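Local coordinates for protein arginyl-tRNA synthetase (Campylobacter jejuni, PDB 3FNR) that catalyses the ATP-dependent attachment of L-arginine to tRNA(Arg), releasing AMP and diphosphate, as a monomeric class I aminoacyl-tRNA synthetase, at residues E96-H100 with A119-F123; Y171-A177 with V225-D229; L197-K202 with A255-F259; K356-M362 with E425-K430; F410-Y414 with L431-V435. The protein carries 1 engineered substitution. All coordinates share one frame; numbering follows the deposited sequence.

Contact 1: residues E96-H100 with A119-F123; sequences ESILH and AKEAF
Ile98 reaches helix 113-126 with two of its carbons, and each finds a different kind of surface. CG2 sits over the middle of the Phe123 ring, 3.9 Å from the ring centroid and 10° off the normal, a CH-pi contact with a methyl group placed on the face. CD1 reaches farther along the helix and lies against its backbone, 3.5 Å from Ala119 O, with Ala119 CB and Lys120 CG beside it. Leu99 adds a smaller touch, its CD1 lying 3.6 Å from Phe123 CE1.

The phenyl ring reaches across because Phe123 carries CG opposite its backbone N (chi1 -172°), and the side chains of Phe123 and Ile98 lie alongside, pointing opposite ways. Phe131 and Lys128 also touch the Phe123 side chain. Ala119 also packs on Ser93 and Val94, one turn earlier in helix 80-98, and so extends the contact back along that helix.

This is surface packing between two helices of the catalytic domain. No hydrogen bond links the two segments; they meet through dispersion and the burial of apolar carbon, with the CH-pi contact as the most directional element.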
# COMPACT_ATOMS: atom_id res chain seq x y z
N GLU A 96 18.15 6.34 -31.71
CA GLU A 96 18.71 5.04 -32.08
C GLU A 96 17.70 4.01 -32.56
O GLU A 96 17.99 3.25 -33.49
CB GLU A 96 19.56 4.46 -30.94
CG GLU A 96 20.68 3.55 -31.42
CD GLU A 96 21.53 3.00 -30.29
OE1 GLU A 96 22.76 3.21 -30.31
OE2 GLU A 96 20.96 2.35 -29.38
N SER A 97 16.52 3.97 -31.95
CA SER A 97 15.51 2.98 -32.31
C SER A 97 14.50 3.47 -33.36
O SER A 97 13.86 2.66 -34.04
CB SER A 97 14.80 2.40 -31.07
OG SER A 97 13.80 3.27 -30.57
N ILE A 98 14.36 4.79 -33.49
CA ILE A 98 13.41 5.38 -34.44
C ILE A 98 14.16 6.12 -35.57
O ILE A 98 13.77 6.03 -36.74
CB ILE A 98 12.37 6.31 -33.73
CG1 ILE A 98 11.58 5.52 -32.68
CG2 ILE A 98 11.42 6.97 -34.73
CD1 ILE A 98 10.78 6.38 -31.70
N LEU A 99 15.23 6.81 -35.21
CA LEU A 99 16.02 7.58 -36.17
C LEU A 99 17.30 6.88 -36.66
O LEU A 99 17.94 7.35 -37.60
CB LEU A 99 16.33 8.98 -35.61
CG LEU A 99 15.58 10.20 -36.15
CD1 LEU A 99 14.09 9.96 -36.31
CD2 LEU A 99 15.85 11.42 -35.28
N HIS A 100 17.64 5.77 -36.00
CA HIS A 100 18.70 4.82 -36.42
C HIS A 100 20.13 5.36 -36.54
O HIS A 100 20.92 4.83 -37.33
CB HIS A 100 18.33 4.10 -37.73
CG HIS A 100 17.00 3.41 -37.70
ND1 HIS A 100 16.77 2.26 -36.97
CD2 HIS A 100 15.83 3.69 -38.34
CE1 HIS A 100 15.52 1.88 -37.15
NE2 HIS A 100 14.93 2.73 -37.97
N ALA A 119 9.07 6.83 -26.32
CA ALA A 119 9.78 7.46 -27.44
C ALA A 119 8.96 7.47 -28.73
O ALA A 119 9.02 8.42 -29.51
CB ALA A 119 11.09 6.76 -27.67
N LYS A 120 8.19 6.40 -28.95
CA LYS A 120 7.28 6.30 -30.09
C LYS A 120 6.10 7.24 -29.91
O LYS A 120 5.60 7.81 -30.89
CB LYS A 120 6.78 4.87 -30.27
CG LYS A 120 7.77 3.94 -30.95
CD LYS A 120 7.12 2.61 -31.35
CE LYS A 120 6.23 2.75 -32.59
NZ LYS A 120 5.62 1.46 -33.01
N GLU A 121 5.66 7.40 -28.66
CA GLU A 121 4.62 8.37 -28.31
C GLU A 121 5.15 9.78 -28.51
O GLU A 121 4.42 10.65 -28.98
CB GLU A 121 4.16 8.18 -26.86
CG GLU A 121 2.85 7.43 -26.69
CD GLU A 121 2.40 7.38 -25.23
OE1 GLU A 121 1.30 7.88 -24.92
OE2 GLU A 121 3.16 6.83 -24.38
N ALA A 122 6.42 9.99 -28.15
CA ALA A 122 7.07 11.30 -28.25
C ALA A 122 7.25 11.74 -29.70
O ALA A 122 6.97 12.89 -30.04
CB ALA A 122 8.41 11.28 -27.52
N PHE A 123 7.72 10.82 -30.53
CA PHE A 123 7.98 11.09 -31.95
C PHE A 123 6.70 11.41 -32.72
O PHE A 123 6.72 12.23 -33.64
CB PHE A 123 8.71 9.91 -32.58
CG PHE A 123 9.20 10.17 -33.97
CD1 PHE A 123 10.32 10.96 -34.20
CD2 PHE A 123 8.53 9.62 -35.07
CE1 PHE A 123 10.77 11.20 -35.49
CE2 PHE A 123 8.98 9.85 -36.37
CZ PHE A 123 10.10 10.65 -36.58

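Contact 2: residues Y171-A177 with V225-D229; sequences YYDALNA and VYHKD. With SO4 (sulfate ion), chain E.
Val225 forms the apolar centre, dividing its two methyl groups between neighbouring parts of segment 171-177. CG1, opposite the backbone N (chi1 170°), lies 3.7 Å from Tyr171 CD2 and 3.8 Å from Ala174 CB. CG2 meets the start of helix 175-184, 4.0 Å from Leu175 CD1 and equally near the Leu175 backbone.

Next to this cluster the rings of Tyr171 and Tyr226 form an offset edge-to-face pair, with the Tyr226 edge turned toward the Tyr171 face, centroids 5.6 Å apart and planes at 73°. The hydroxyl of Tyr226 goes elsewhere, to Glu73 on strand 69-76. Helix 219-231 thus bridges the loop leading into helix 175-184 and the mixed, mainly parallel sheet of the class I catalytic domain, whose Rossmann-type core carries the HIGH motif.

At the polar edge, Tyr171 OH donates a hydrogen bond to Asp229 OD2, modelled at a very short 2.5 Å whose exact length is doubtful. The carboxylate oxygen lies near the plane of the phenol ring, although the carboxylate plane itself is turned 47° from it. The same OD2 forms a salt bridge with Arg233, which also touches both tyrosines; the positive charge would tend to keep Asp229 ionised. Farther along, a water donates to Ala174 O and is weakly held by Lys228 NZ, whose chain bends at its last torsion.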
# COMPACT_ATOMS: atom_id res chain seq x y z
N TYR A 171 7.44 23.65 -3.94
CA TYR A 171 8.11 23.94 -2.67
C TYR A 171 9.41 24.76 -2.80
O TYR A 171 10.19 24.83 -1.84
CB TYR A 171 8.41 22.64 -1.92
CG TYR A 171 7.17 21.96 -1.38
CD1 TYR A 171 6.59 20.89 -2.05
CD2 TYR A 171 6.58 22.40 -0.19
CE1 TYR A 171 5.45 20.26 -1.56
CE2 TYR A 171 5.44 21.77 0.32
CZ TYR A 171 4.88 20.70 -0.38
OH TYR A 171 3.76 20.08 0.10
N TYR A 172 9.65 25.36 -3.97
CA TYR A 172 10.84 26.18 -4.18
C TYR A 172 10.74 27.51 -3.45
O TYR A 172 11.73 28.04 -2.95
CB TYR A 172 11.09 26.41 -5.67
CG TYR A 172 11.77 25.27 -6.40
CD1 TYR A 172 11.60 25.10 -7.77
CD2 TYR A 172 12.59 24.37 -5.72
CE1 TYR A 172 12.22 24.07 -8.45
CE2 TYR A 172 13.21 23.32 -6.39
CZ TYR A 172 13.02 23.18 -7.75
OH TYR A 172 13.64 22.16 -8.42
N ASP A 173 9.52 28.04 -3.38
CA ASP A 173 9.23 29.28 -2.66
C ASP A 173 9.18 29.08 -1.14
O ASP A 173 9.23 30.05 -0.39
CB ASP A 173 7.90 29.87 -3.14
CG ASP A 173 7.96 30.40 -4.57
OD1 ASP A 173 9.03 30.91 -4.98
OD2 ASP A 173 6.93 30.32 -5.29
N ALA A 174 9.08 27.82 -0.69
CA ALA A 174 8.85 27.51 0.72
C ALA A 174 10.13 27.29 1.53
O ALA A 174 10.08 27.08 2.75
CB ALA A 174 7.93 26.29 0.85
N LEU A 175 11.27 27.34 0.86
CA LEU A 175 12.56 27.06 1.49
C LEU A 175 12.95 28.10 2.54
O LEU A 175 13.44 27.75 3.63
CB LEU A 175 13.64 26.97 0.41
CG LEU A 175 15.09 26.80 0.86
CD1 LEU A 175 15.29 25.52 1.68
CD2 LEU A 175 15.99 26.81 -0.35
N ASN A 176 12.73 29.37 2.20
CA ASN A 176 13.10 30.46 3.08
C ASN A 176 12.39 30.41 4.43
O ASN A 176 13.03 30.60 5.47
CB ASN A 176 12.96 31.81 2.38
CG ASN A 176 14.13 32.12 1.46
OD1 ASN A 176 14.47 31.31 0.59
ND2 ASN A 176 14.75 33.27 1.65
N ALA A 177 11.08 30.15 4.41
CA ALA A 177 10.28 30.03 5.63
C ALA A 177 10.76 28.88 6.54
O ALA A 177 10.71 28.99 7.76
CB ALA A 177 8.81 29.86 5.28
N VAL A 225 11.44 20.80 4.23
CA VAL A 225 10.40 21.71 3.69
C VAL A 225 9.05 21.02 3.52
O VAL A 225 8.03 21.52 4.00
CB VAL A 225 10.85 22.32 2.33
CG1 VAL A 225 9.70 23.07 1.64
CG2 VAL A 225 12.05 23.25 2.50
N TYR A 226 9.05 19.86 2.86
CA TYR A 226 7.84 19.08 2.65
C TYR A 226 7.23 18.63 3.97
O TYR A 226 6.02 18.76 4.20
CB TYR A 226 8.14 17.86 1.77
CG TYR A 226 6.94 16.97 1.54
CD1 TYR A 226 5.72 17.51 1.14
CD2 TYR A 226 7.03 15.58 1.69
CE1 TYR A 226 4.62 16.71 0.93
CE2 TYR A 226 5.92 14.76 1.47
CZ TYR A 226 4.72 15.34 1.10
OH TYR A 226 3.61 14.57 0.87
N HIS A 227 8.07 18.09 4.84
CA HIS A 227 7.62 17.61 6.14
C HIS A 227 7.07 18.72 7.03
O HIS A 227 6.10 18.49 7.77
CB HIS A 227 8.71 16.81 6.82
CG HIS A 227 8.76 15.39 6.38
ND1 HIS A 227 9.41 14.98 5.24
CD2 HIS A 227 8.20 14.27 6.92
CE1 HIS A 227 9.26 13.67 5.10
NE2 HIS A 227 8.54 13.22 6.10
N LYS A 228 7.66 19.91 6.93
CA LYS A 228 7.15 21.09 7.63
C LYS A 228 5.71 21.39 7.22
O LYS A 228 4.85 21.66 8.06
CB LYS A 228 8.04 22.31 7.34
CG LYS A 228 7.59 23.59 8.07
CD LYS A 228 8.44 24.78 7.69
CE LYS A 228 7.90 26.06 8.31
NZ LYS A 228 6.75 26.57 7.52
N ASP A 229 5.45 21.36 5.91
CA ASP A 229 4.08 21.45 5.38
C ASP A 229 3.18 20.33 5.93
O ASP A 229 2.15 20.63 6.54
CB ASP A 229 4.11 21.46 3.85
CG ASP A 229 2.71 21.44 3.22
OD1 ASP A 229 1.71 21.82 3.87
OD2 ASP A 229 2.62 21.05 2.05
S SO4 E . 12.91 23.20 -11.99
O1 SO4 E . 12.74 24.65 -12.01
O2 SO4 E . 12.16 22.62 -13.11
O3 SO4 E . 14.33 22.86 -12.11
O4 SO4 E . 12.40 22.67 -10.73
O HOH W 1 7.89 26.35 4.26

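Contact 3: residues L197-K202 with A255-F259; sequences LASSQK and AAMEF
Lys202 lays its aliphatic chain over one face of the Phe259 ring, CD displaced toward the rim in a CH-pi contact 4.0 Å from the centroid and 21° off the normal. The lysine belongs to the loop between strands 194-197 and 208-211 of a small three-stranded antiparallel sheet. At the ring edge, near its plane, lies Ala198 O, only 3.2 Å from Phe259 CE2, so that a carbonyl oxygen faces the slightly positive rim of C-H bonds. Gln201 OE1 and Ser199 N also lie near that plane, farther out. Leu197 CD1 comes in obliquely, 3.8 Å from Phe259 CD2.

The edge contact grows out of an inverse gamma turn centred on Ala198, which leads into the 3-10 turn 199-201. Phe259, the first residue beyond helix 250-258 to leave helical geometry, fits against this loop and joins the small sheet to that helix, both within the catalytic domain.

On the helix side Ala255 CB faces both Ser199 CB and Lys202 CB. The Ser199 hydroxyl is engaged within its own loop by Asp204 and Lys206 O, while Glu258 uses OE1 for Ser264. A bend at chi2 (87°) carries the Lys202 chain across Glu258, where Lys202 CE lies 3.9 Å from Glu258 CB.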
# COMPACT_ATOMS: atom_id res chain seq x y z
N LEU A 197 22.27 21.96 9.40
CA LEU A 197 21.33 21.66 10.48
C LEU A 197 22.08 21.05 11.66
O LEU A 197 22.84 20.11 11.49
CB LEU A 197 20.23 20.70 10.00
CG LEU A 197 19.22 20.14 11.01
CD1 LEU A 197 18.07 21.10 11.29
CD2 LEU A 197 18.67 18.82 10.52
N ALA A 198 21.85 21.58 12.86
CA ALA A 198 22.53 21.13 14.07
C ALA A 198 21.86 19.89 14.67
O ALA A 198 21.48 19.89 15.84
CB ALA A 198 22.59 22.26 15.09
N SER A 199 21.75 18.84 13.86
CA SER A 199 20.92 17.68 14.20
C SER A 199 21.50 16.80 15.30
O SER A 199 20.75 16.10 16.00
CB SER A 199 20.61 16.85 12.95
OG SER A 199 21.77 16.66 12.16
N SER A 200 22.82 16.85 15.48
CA SER A 200 23.49 16.12 16.56
C SER A 200 23.17 16.68 17.96
O SER A 200 23.43 16.02 18.97
CB SER A 200 24.99 16.09 16.34
OG SER A 200 25.52 17.40 16.37
N GLN A 201 22.60 17.89 18.01
CA GLN A 201 22.09 18.46 19.26
C GLN A 201 20.73 17.85 19.64
O GLN A 201 20.20 18.12 20.72
CB GLN A 201 21.96 19.99 19.15
CG GLN A 201 23.28 20.73 18.89
CD GLN A 201 23.14 22.26 18.92
OE1 GLN A 201 22.12 22.79 19.37
NE2 GLN A 201 24.17 22.96 18.45
N LYS A 202 20.19 17.04 18.73
CA LYS A 202 18.89 16.39 18.90
C LYS A 202 18.94 14.88 18.61
O LYS A 202 17.95 14.28 18.20
CB LYS A 202 17.85 17.06 18.00
CG LYS A 202 16.70 17.75 18.72
CD LYS A 202 17.01 19.19 19.10
CE LYS A 202 15.86 19.77 19.92
NZ LYS A 202 16.25 20.97 20.69
N ALA A 255 14.98 15.21 14.28
CA ALA A 255 15.74 16.38 14.74
C ALA A 255 15.27 17.65 14.06
O ALA A 255 15.11 18.68 14.71
CB ALA A 255 17.24 16.16 14.48
N ALA A 256 15.04 17.56 12.75
CA ALA A 256 14.52 18.67 11.95
C ALA A 256 13.15 19.10 12.43
O ALA A 256 12.89 20.30 12.57
CB ALA A 256 14.46 18.27 10.50
N MET A 257 12.28 18.13 12.71
CA MET A 257 10.93 18.42 13.19
C MET A 257 10.93 19.07 14.58
O MET A 257 10.11 19.94 14.86
CB MET A 257 10.03 17.17 13.16
CG MET A 257 9.80 16.55 11.75
SD MET A 257 9.15 17.68 10.50
CE MET A 257 10.66 18.08 9.61
N GLU A 258 11.87 18.66 15.43
CA GLU A 258 12.02 19.28 16.75
C GLU A 258 12.46 20.73 16.60
O GLU A 258 12.00 21.61 17.33
CB GLU A 258 13.01 18.51 17.63
CG GLU A 258 12.52 17.12 18.10
CD GLU A 258 11.38 17.18 19.11
OE1 GLU A 258 10.64 16.18 19.22
OE2 GLU A 258 11.21 18.21 19.81
N PHE A 259 13.34 20.98 15.63
CA PHE A 259 13.83 22.32 15.33
C PHE A 259 12.82 23.16 14.52
O PHE A 259 13.15 24.24 14.05
CB PHE A 259 15.14 22.25 14.55
CG PHE A 259 16.38 22.08 15.41
CD1 PHE A 259 16.57 22.85 16.56
CD2 PHE A 259 17.36 21.17 15.04
CE1 PHE A 259 17.72 22.69 17.33
CE2 PHE A 259 18.50 21.01 15.80
CZ PHE A 259 18.69 21.77 16.95

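Contact 4: residues K356-M362 with E425-K430; sequences KKIDDVM and ENDLLK
Val361 is the tight, buried part of the contact, lodged against helix 425-445 by both of its methyl groups. CG1 lies 3.8 Å from Leu429 CD1, and CG2 is against the backbone of Lys430. A chi1 of -53° sets CG1 opposite the carbonyl carbon and leaves CG2 between that carbon and the backbone N, against the helix. Phe351 of helix 336-353 touches both Val361 and Leu429 and extends this apolar patch.

Beside it the extended Lys430 chain runs past Val361 O, and its NZ donates to Met362 O at 3.1 Å, tilted 22° from the carbonyl plane. Asn9, its strongest partner, Asn13 and Ala364 O complete a set of four oxygen acceptors that must share three N-H bonds; the two asparagines bring helix 5-17 into the same junction.

The other end is more open. Lys356, partly exposed, stretches along the outer side of the contact, its NZ shared by two acceptors. Asn426 OD1 receives it at 2.7 Å in the carbonyl plane, on a lone pair. Glu425 OE1 is equally close and forms a salt bridge, but is met 49° out of the carboxylate plane. Around Asp360 the loop is exposed, and there Lys357 N donates to Asp360 OD1 from above the carboxylate plane.

In the all-helical DALR anticodon-binding domain, the connection after helix 336-353 thus packs on the first turns of helix 425-445.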
# COMPACT_ATOMS: atom_id res chain seq x y z
N LYS A 356 -32.50 -21.06 -0.81
CA LYS A 356 -32.78 -20.03 0.18
C LYS A 356 -31.88 -18.80 0.03
O LYS A 356 -30.74 -18.90 -0.42
CB LYS A 356 -32.68 -20.61 1.59
CG LYS A 356 -33.91 -21.39 2.02
CD LYS A 356 -33.68 -22.10 3.34
CE LYS A 356 -34.93 -22.84 3.79
NZ LYS A 356 -34.64 -23.82 4.87
N LYS A 357 -32.43 -17.65 0.41
CA LYS A 357 -31.65 -16.42 0.53
C LYS A 357 -31.32 -16.21 2.00
O LYS A 357 -31.94 -16.81 2.88
CB LYS A 357 -32.41 -15.22 -0.04
CG LYS A 357 -32.45 -15.16 -1.56
CD LYS A 357 -33.26 -13.96 -2.06
CE LYS A 357 -32.47 -12.65 -1.98
NZ LYS A 357 -33.24 -11.47 -2.45
N ILE A 358 -30.34 -15.34 2.26
CA ILE A 358 -29.84 -15.11 3.62
C ILE A 358 -30.89 -14.48 4.55
O ILE A 358 -30.77 -14.58 5.77
CB ILE A 358 -28.50 -14.30 3.64
CG1 ILE A 358 -28.65 -12.95 2.93
CG2 ILE A 358 -27.37 -15.12 3.01
CD1 ILE A 358 -27.37 -12.10 2.92
N ASP A 359 -31.91 -13.87 3.96
CA ASP A 359 -33.02 -13.28 4.72
C ASP A 359 -34.05 -14.31 5.18
O ASP A 359 -34.84 -14.04 6.09
CB ASP A 359 -33.70 -12.17 3.91
CG ASP A 359 -32.70 -11.16 3.32
OD1 ASP A 359 -32.06 -11.48 2.29
OD2 ASP A 359 -32.56 -10.05 3.88
N ASP A 360 -34.06 -15.48 4.54
CA ASP A 360 -34.99 -16.56 4.89
C ASP A 360 -34.57 -17.32 6.15
O ASP A 360 -35.40 -18.01 6.77
CB ASP A 360 -35.16 -17.55 3.73
CG ASP A 360 -35.54 -16.88 2.41
OD1 ASP A 360 -35.34 -17.51 1.36
OD2 ASP A 360 -36.03 -15.73 2.43
N VAL A 361 -33.30 -17.21 6.52
CA VAL A 361 -32.71 -17.98 7.63
C VAL A 361 -32.41 -17.11 8.84
O VAL A 361 -31.93 -17.60 9.86
CB VAL A 361 -31.43 -18.73 7.18
CG1 VAL A 361 -31.70 -19.58 5.95
CG2 VAL A 361 -30.28 -17.75 6.92
N MET A 362 -32.71 -15.82 8.70
CA MET A 362 -32.50 -14.79 9.73
C MET A 362 -33.20 -15.11 11.05
O MET A 362 -32.64 -14.89 12.13
CB MET A 362 -33.01 -13.45 9.19
CG MET A 362 -32.64 -12.24 10.03
SD MET A 362 -30.93 -11.75 9.78
CE MET A 362 -31.09 -10.77 8.28
N GLU A 425 -31.22 -26.82 9.44
CA GLU A 425 -30.70 -26.24 8.21
C GLU A 425 -30.53 -24.73 8.35
O GLU A 425 -29.46 -24.20 8.07
CB GLU A 425 -31.63 -26.58 7.04
CG GLU A 425 -31.18 -26.09 5.68
CD GLU A 425 -32.17 -26.42 4.58
OE1 GLU A 425 -32.72 -25.48 3.98
OE2 GLU A 425 -32.40 -27.62 4.33
N ASN A 426 -31.58 -24.06 8.81
CA ASN A 426 -31.59 -22.61 8.98
C ASN A 426 -30.52 -22.08 9.94
O ASN A 426 -29.91 -21.05 9.66
CB ASN A 426 -32.98 -22.13 9.39
CG ASN A 426 -33.99 -22.30 8.27
OD1 ASN A 426 -33.65 -22.73 7.17
ND2 ASN A 426 -35.25 -21.97 8.56
N ASP A 427 -30.32 -22.79 11.05
CA ASP A 427 -29.27 -22.48 12.03
C ASP A 427 -27.89 -22.52 11.39
O ASP A 427 -27.08 -21.60 11.56
CB ASP A 427 -29.31 -23.47 13.20
CG ASP A 427 -30.17 -23.00 14.36
OD1 ASP A 427 -30.79 -21.92 14.27
OD2 ASP A 427 -30.22 -23.71 15.38
N LEU A 428 -27.64 -23.59 10.65
CA LEU A 428 -26.36 -23.78 9.97
C LEU A 428 -26.15 -22.77 8.85
O LEU A 428 -25.08 -22.20 8.72
CB LEU A 428 -26.24 -25.21 9.44
CG LEU A 428 -26.24 -26.30 10.52
CD1 LEU A 428 -26.44 -27.68 9.90
CD2 LEU A 428 -24.95 -26.25 11.32
N LEU A 429 -27.19 -22.54 8.04
CA LEU A 429 -27.14 -21.52 7.01
C LEU A 429 -26.87 -20.12 7.57
O LEU A 429 -26.03 -19.40 7.03
CB LEU A 429 -28.42 -21.53 6.17
CG LEU A 429 -28.59 -22.73 5.23
CD1 LEU A 429 -29.95 -22.67 4.54
CD2 LEU A 429 -27.46 -22.82 4.20
N LYS A 430 -27.55 -19.76 8.66
CA LYS A 430 -27.36 -18.44 9.28
C LYS A 430 -25.93 -18.29 9.79
O LYS A 430 -25.30 -17.25 9.59
CB LYS A 430 -28.35 -18.21 10.42
CG LYS A 430 -28.39 -16.77 10.93
CD LYS A 430 -29.29 -16.64 12.16
CE LYS A 430 -29.09 -15.31 12.86
NZ LYS A 430 -30.11 -15.10 13.92

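Contact 5: residues F410-Y414 with L431-V435; sequences FHKFY and LFSLV. With SO4 (sulfate ion), chain D.
Phe432 lies among three aromatic rings of helix 398-416 and is turned differently against each. Phe410 points its edge at the Phe432 face, with CE1 standing over the centre of the ring. The planes meet at 77° in this T-shaped pair, and the centroids are 4.9 Å apart. Toward Tyr414 the roles reverse. Phe432 now supplies the edge, its CE1 3.5 Å from Tyr414 CD2 and over the tyrosine face, in an offset edge-to-face pair with nearly perpendicular planes. Phe413 comes alongside edge to edge, its CD1 3.7 Å from Phe432 CE2.

Phe410, Phe413 and Tyr414 all hold CG opposite the backbone N, which directs the rings from their helix toward helix 425-445. Phe432 differs: CG is opposite the carbonyl carbon (chi1 -75°), and its ring swings into the cluster although its CB starts off to one side. From the same helix, Leu431 CD2 meets Phe413 CE1 at 3.8 Å and Val435 CG1 packs on Phe410 CB.

The two short helical segments run nearly antiparallel, at 162°, with axes 12.2 Å apart, a wide spacing bridged by large rings. Helix 336-353 packs on Phe410 and Tyr414, as part of the helical DALR anticodon-binding domain. Tyr414 OH donates a 2.6 Å bond to O2 of a sulfate, probably a crystallisation ion, also held by Lys353 and the backbone of Val419 and Val420. Across the helix pair itself there is no hydrogen bond: the cohesion is dispersion, and in the Phe410 and Tyr414 pairs with Phe432 partly positive edge hydrogens also face pi clouds.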
# COMPACT_ATOMS: atom_id res chain seq x y z
N PHE A 410 -14.00 -23.17 9.05
CA PHE A 410 -15.22 -23.33 8.26
C PHE A 410 -15.21 -24.62 7.46
O PHE A 410 -16.15 -25.41 7.56
CB PHE A 410 -15.49 -22.18 7.29
CG PHE A 410 -16.56 -22.51 6.28
CD1 PHE A 410 -17.89 -22.52 6.65
CD2 PHE A 410 -16.22 -22.86 4.97
CE1 PHE A 410 -18.89 -22.87 5.74
CE2 PHE A 410 -17.20 -23.20 4.05
CZ PHE A 410 -18.53 -23.21 4.43
N HIS A 411 -14.17 -24.81 6.66
CA HIS A 411 -14.05 -25.96 5.78
C HIS A 411 -14.22 -27.25 6.57
O HIS A 411 -15.02 -28.10 6.19
CB HIS A 411 -12.71 -25.96 5.04
CG HIS A 411 -12.67 -25.03 3.86
ND1 HIS A 411 -13.56 -25.13 2.81
CD2 HIS A 411 -11.84 -24.01 3.55
CE1 HIS A 411 -13.28 -24.20 1.91
NE2 HIS A 411 -12.24 -23.50 2.34
N LYS A 412 -13.50 -27.35 7.68
CA LYS A 412 -13.55 -28.51 8.54
C LYS A 412 -14.96 -28.71 9.11
O LYS A 412 -15.50 -29.81 9.08
CB LYS A 412 -12.51 -28.42 9.65
CG LYS A 412 -12.25 -29.74 10.34
CD LYS A 412 -11.80 -29.57 11.79
CE LYS A 412 -11.39 -30.92 12.40
NZ LYS A 412 -12.44 -31.97 12.24
N PHE A 413 -15.58 -27.63 9.59
CA PHE A 413 -16.96 -27.71 10.07
C PHE A 413 -17.94 -28.22 9.01
O PHE A 413 -18.71 -29.14 9.28
CB PHE A 413 -17.45 -26.36 10.61
CG PHE A 413 -18.84 -26.42 11.19
CD1 PHE A 413 -19.94 -25.96 10.47
CD2 PHE A 413 -19.04 -26.93 12.47
CE1 PHE A 413 -21.22 -26.03 11.02
CE2 PHE A 413 -20.31 -26.99 13.03
CZ PHE A 413 -21.40 -26.54 12.31
N TYR A 414 -17.90 -27.63 7.82
CA TYR A 414 -18.85 -27.99 6.76
C TYR A 414 -18.65 -29.41 6.23
O TYR A 414 -19.61 -30.07 5.83
CB TYR A 414 -18.84 -26.94 5.65
CG TYR A 414 -19.84 -27.15 4.52
CD1 TYR A 414 -19.49 -26.84 3.22
CD2 TYR A 414 -21.13 -27.65 4.75
CE1 TYR A 414 -20.37 -27.02 2.17
CE2 TYR A 414 -22.03 -27.84 3.69
CZ TYR A 414 -21.63 -27.51 2.40
OH TYR A 414 -22.47 -27.67 1.32
N LEU A 431 -25.42 -19.35 10.42
CA LEU A 431 -24.03 -19.43 10.80
C LEU A 431 -23.15 -19.14 9.59
O LEU A 431 -22.30 -18.27 9.65
CB LEU A 431 -23.70 -20.80 11.38
CG LEU A 431 -22.22 -21.06 11.69
CD1 LEU A 431 -21.70 -20.07 12.71
CD2 LEU A 431 -21.99 -22.47 12.20
N PHE A 432 -23.40 -19.87 8.50
CA PHE A 432 -22.60 -19.76 7.28
C PHE A 432 -22.66 -18.35 6.70
O PHE A 432 -21.64 -17.84 6.23
CB PHE A 432 -23.05 -20.78 6.24
CG PHE A 432 -22.61 -22.20 6.52
CD1 PHE A 432 -22.63 -23.15 5.51
CD2 PHE A 432 -22.16 -22.59 7.79
CE1 PHE A 432 -22.24 -24.46 5.75
CE2 PHE A 432 -21.77 -23.90 8.04
CZ PHE A 432 -21.81 -24.83 7.03
N SER A 433 -23.83 -17.72 6.77
CA SER A 433 -24.03 -16.38 6.21
C SER A 433 -23.17 -15.37 6.94
O SER A 433 -22.70 -14.40 6.34
CB SER A 433 -25.50 -15.96 6.27
OG SER A 433 -25.87 -15.62 7.59
N LEU A 434 -22.94 -15.62 8.22
CA LEU A 434 -22.08 -14.77 9.02
C LEU A 434 -20.59 -14.99 8.73
O LEU A 434 -19.82 -14.03 8.72
CB LEU A 434 -22.39 -14.99 10.49
CG LEU A 434 -21.86 -13.95 11.47
CD1 LEU A 434 -22.49 -12.57 11.23
CD2 LEU A 434 -22.18 -14.45 12.83
N VAL A 435 -20.20 -16.24 8.49
CA VAL A 435 -18.83 -16.57 8.07
C VAL A 435 -18.51 -15.93 6.71
O VAL A 435 -17.46 -15.33 6.53
CB VAL A 435 -18.60 -18.11 8.02
CG1 VAL A 435 -17.19 -18.46 7.54
CG2 VAL A 435 -18.86 -18.73 9.40
S SO4 D . -24.79 -30.52 2.31
O1 SO4 D . -26.08 -29.89 2.55
O2 SO4 D . -24.04 -29.69 1.37
O3 SO4 D . -24.05 -30.65 3.56
O4 SO4 D . -24.99 -31.85 1.77

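The five contacts fall into two adjoining pairs and one outlier. Contacts 2 and 3, with centres about 17 Å apart, alternate along the chain and touch through His227 CB and Met257 CE at 3.6 Å, within the catalytic domain. Contacts 4 and 5 share helix 425-445 in the anticodon-binding domain; their centres are about 12 Å apart, and Leu428 CD2 meets Phe413 CZ at 3.7 Å. Centres of the two pairs lie 55 to 62 Å apart, on opposite sides of the chain's centre. Contact 1 stands alone, its centre about 38 Å from that of contact 2. None of the five includes HIGH-motif residues, and the sulfates near contacts 2 and 5 are no evidence of substrate binding.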